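Hypothetical protein SP2199 (Streptococcus pneumoniae TIGR4, PDB 2IBO) is of unknown function but belongs to the thiamine-binding protein family of the MTH1187-YkoF clan, so it may bind thiamine or a related ligand. Local coordinates at residues A[2-8]-A[72-78]. Numbering follows the deposited sequence.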
loop_
_atom_site.group_PDB
_atom_site.type_symbol
_atom_site.label_atom_id
_atom_site.label_comp_id
_atom_site.label_asym_id
_atom_site.label_seq_id
_atom_site.Cartn_x
_atom_site.Cartn_y
_atom_site.Cartn_z
ATOM N N LYS A 2 -16.758 8.298 -11.420
ATOM C CA LYS A 2 -15.624 7.488 -11.866
ATOM C C LYS A 2 -14.676 7.080 -10.750
ATOM O O LYS A 2 -14.299 7.902 -9.903
ATOM C CB LYS A 2 -14.838 8.211 -12.961
ATOM C CG LYS A 2 -15.330 7.922 -14.369
ATOM C CD LYS A 2 -14.577 8.740 -15.413
ATOM C CE LYS A 2 -14.873 10.237 -15.259
ATOM N NZ LYS A 2 -14.188 11.095 -16.272
ATOM N N ALA A 3 -14.299 5.796 -10.757
ATOM C CA ALA A 3 -13.393 5.267 -9.749
ATOM C C ALA A 3 -12.659 4.027 -10.215
ATOM O O ALA A 3 -13.133 3.295 -11.074
ATOM C CB ALA A 3 -14.153 4.960 -8.489
ATOM N N SER A 4 -11.486 3.801 -9.648
ATOM C CA SER A 4 -10.705 2.630 -9.992
ATOM C C SER A 4 -10.250 2.033 -8.668
ATOM O O SER A 4 -9.896 2.762 -7.744
ATOM C CB SER A 4 -9.509 3.008 -10.858
ATOM O OG SER A 4 -8.976 1.858 -11.493
ATOM N N ILE A 5 -10.276 0.707 -8.589
ATOM C CA ILE A 5 -9.920 -0.039 -7.389
ATOM C C ILE A 5 -8.923 -1.113 -7.762
ATOM O O ILE A 5 -9.118 -1.831 -8.741
ATOM C CB ILE A 5 -11.191 -0.718 -6.802
ATOM C CG1 ILE A 5 -12.095 0.344 -6.195
ATOM C CG2 ILE A 5 -10.836 -1.801 -5.808
ATOM C CD1 ILE A 5 -11.402 1.164 -5.149
ATOM N N ALA A 6 -7.846 -1.217 -6.996
ATOM C CA ALA A 6 -6.838 -2.240 -7.239
ATOM C C ALA A 6 -6.931 -3.135 -6.014
ATOM O O ALA A 6 -6.892 -2.650 -4.878
ATOM C CB ALA A 6 -5.468 -1.605 -7.344
ATOM N N LEU A 7 -7.093 -4.435 -6.220
ATOM C CA LEU A 7 -7.223 -5.340 -5.075
ATOM C C LEU A 7 -6.192 -6.463 -5.052
ATOM O O LEU A 7 -5.884 -7.083 -6.085
ATOM C CB LEU A 7 -8.642 -5.944 -5.029
ATOM C CG LEU A 7 -8.964 -6.964 -3.916
ATOM C CD1 LEU A 7 -8.951 -6.271 -2.523
ATOM C CD2 LEU A 7 -10.319 -7.609 -4.196
ATOM N N GLN A 8 -5.647 -6.689 -3.861
ATOM C CA GLN A 8 -4.673 -7.746 -3.625
ATOM C C GLN A 8 -5.077 -8.428 -2.338
ATOM O O GLN A 8 -5.160 -7.794 -1.285
ATOM C CB GLN A 8 -3.263 -7.199 -3.448
ATOM C CG GLN A 8 -2.285 -8.275 -3.029
ATOM C CD GLN A 8 -0.872 -7.759 -2.838
ATOM O OE1 GLN A 8 0.081 -8.544 -2.802
ATOM N NE2 GLN A 8 -0.725 -6.436 -2.707
ATOM N N ALA A 72 -5.869 -7.540 3.127
ATOM C CA ALA A 72 -5.954 -7.029 1.772
ATOM C C ALA A 72 -5.371 -5.644 1.630
ATOM O O ALA A 72 -5.457 -4.826 2.538
ATOM C CB ALA A 72 -7.421 -7.027 1.308
ATOM N N ASN A 73 -4.762 -5.398 0.476
ATOM C CA ASN A 73 -4.198 -4.101 0.156
ATOM C C ASN A 73 -5.176 -3.613 -0.875
ATOM O O ASN A 73 -5.513 -4.358 -1.789
ATOM C CB ASN A 73 -2.826 -4.229 -0.516
ATOM C CG ASN A 73 -1.688 -4.445 0.471
ATOM O OD1 ASN A 73 -0.692 -5.102 0.143
ATOM N ND2 ASN A 73 -1.811 -3.882 1.667
ATOM N N VAL A 74 -5.642 -2.381 -0.741
ATOM C CA VAL A 74 -6.556 -1.844 -1.730
ATOM C C VAL A 74 -6.103 -0.453 -2.107
ATOM O O VAL A 74 -5.635 0.301 -1.256
ATOM C CB VAL A 74 -8.004 -1.757 -1.193
ATOM C CG1 VAL A 74 -8.934 -1.301 -2.303
ATOM C CG2 VAL A 74 -8.444 -3.104 -0.663
ATOM N N LYS A 75 -6.222 -0.128 -3.389
ATOM C CA LYS A 75 -5.873 1.188 -3.886
ATOM C C LYS A 75 -7.152 1.735 -4.466
ATOM O O LYS A 75 -7.837 1.053 -5.234
ATOM C CB LYS A 75 -4.833 1.113 -4.997
ATOM C CG LYS A 75 -3.427 0.938 -4.530
ATOM C CD LYS A 75 -2.518 0.672 -5.714
ATOM C CE LYS A 75 -1.124 0.294 -5.252
ATOM N NZ LYS A 75 -0.292 -0.128 -6.412
ATOM N N ILE A 76 -7.492 2.953 -4.081
ATOM C CA ILE A 76 -8.681 3.564 -4.621
ATOM C C ILE A 76 -8.263 4.854 -5.288
ATOM O O ILE A 76 -7.353 5.547 -4.822
ATOM C CB ILE A 76 -9.716 3.830 -3.518
ATOM C CG1 ILE A 76 -9.918 2.535 -2.707
ATOM C CG2 ILE A 76 -11.022 4.341 -4.144
ATOM C CD1 ILE A 76 -11.068 2.548 -1.720
ATOM N N ASN A 77 -8.904 5.153 -6.407
ATOM C CA ASN A 77 -8.628 6.376 -7.149
ATOM C C ASN A 77 -10.004 6.899 -7.563
ATOM O O ASN A 77 -10.691 6.276 -8.370
ATOM C CB ASN A 77 -7.749 6.061 -8.368
ATOM C CG ASN A 77 -7.383 7.293 -9.173
ATOM O OD1 ASN A 77 -7.345 8.402 -8.646
ATOM N ND2 ASN A 77 -7.091 7.100 -10.448
ATOM N N VAL A 78 -10.410 8.024 -6.977
ATOM C CA VAL A 78 -11.716 8.625 -7.256
ATOM C C VAL A 78 -11.658 10.054 -7.771
ATOM O O VAL A 78 -10.703 10.788 -7.497
ATOM C CB VAL A 78 -12.625 8.638 -5.995
ATOM C CG1 VAL A 78 -13.135 7.253 -5.722
ATOM C CG2 VAL A 78 -11.852 9.190 -4.771
#
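Strands 2-8 and 72-78 run antiparallel, with axes 4.6 Å apart at closest approach and 170° between their directions. Six backbone hydrogen bonds join them, two at each hydrogen-bonded pair. Ser4 N donates to Asn77 O and Asn77 N to Ser4 O, both at 2.9 Å. Ala6 N to Lys75 O is 2.9 Å, and Lys75 N to Ala6 O is 3.0 Å. Gln8 N to Asn73 O is 3.1 Å, and Asn73 N to Gln8 O is 3.0 Å. The ladder is regular, without a bulge. CA-H...O contacts supplement it, such as Ile5 CA to Lys75 O at 3.2 Å.

The sheet has the ferredoxin-like βαββαβ topology, in which the first and last long strands lie side by side. Strand 2-11 lies between strands 43-46 and 70-79, and strand 70-79, outermost within the chain, pairs in turn with a strand of the second subunit, so the sheet continues across the interface.

Apolar side chains of the non-hydrogen-bonded pairs share one face. Ala3 CB lies 3.7 Å from Val78 CG1, and Leu7 CD1 is 3.7 Å from Val74 CG2. Ile5 CG2 reaches Val74 CG1 at 4.0 Å. Helix 49-64 covers this face, where Ile5 touches Leu52 and Met53.

The other face carries Ser4, Ala6, Gln8, Asn73, Lys75 and Asn77. Ala6 CB and Lys75 CB are 3.6 Å apart. Ser4 OG is hydrogen-bonded to Leu45 O, Lys75 NZ forms salt bridges with Glu42 of its own chain and Glu42 of the third subunit, and Asn73 hydrogen-bonds to Asn73 of the fourth subunit.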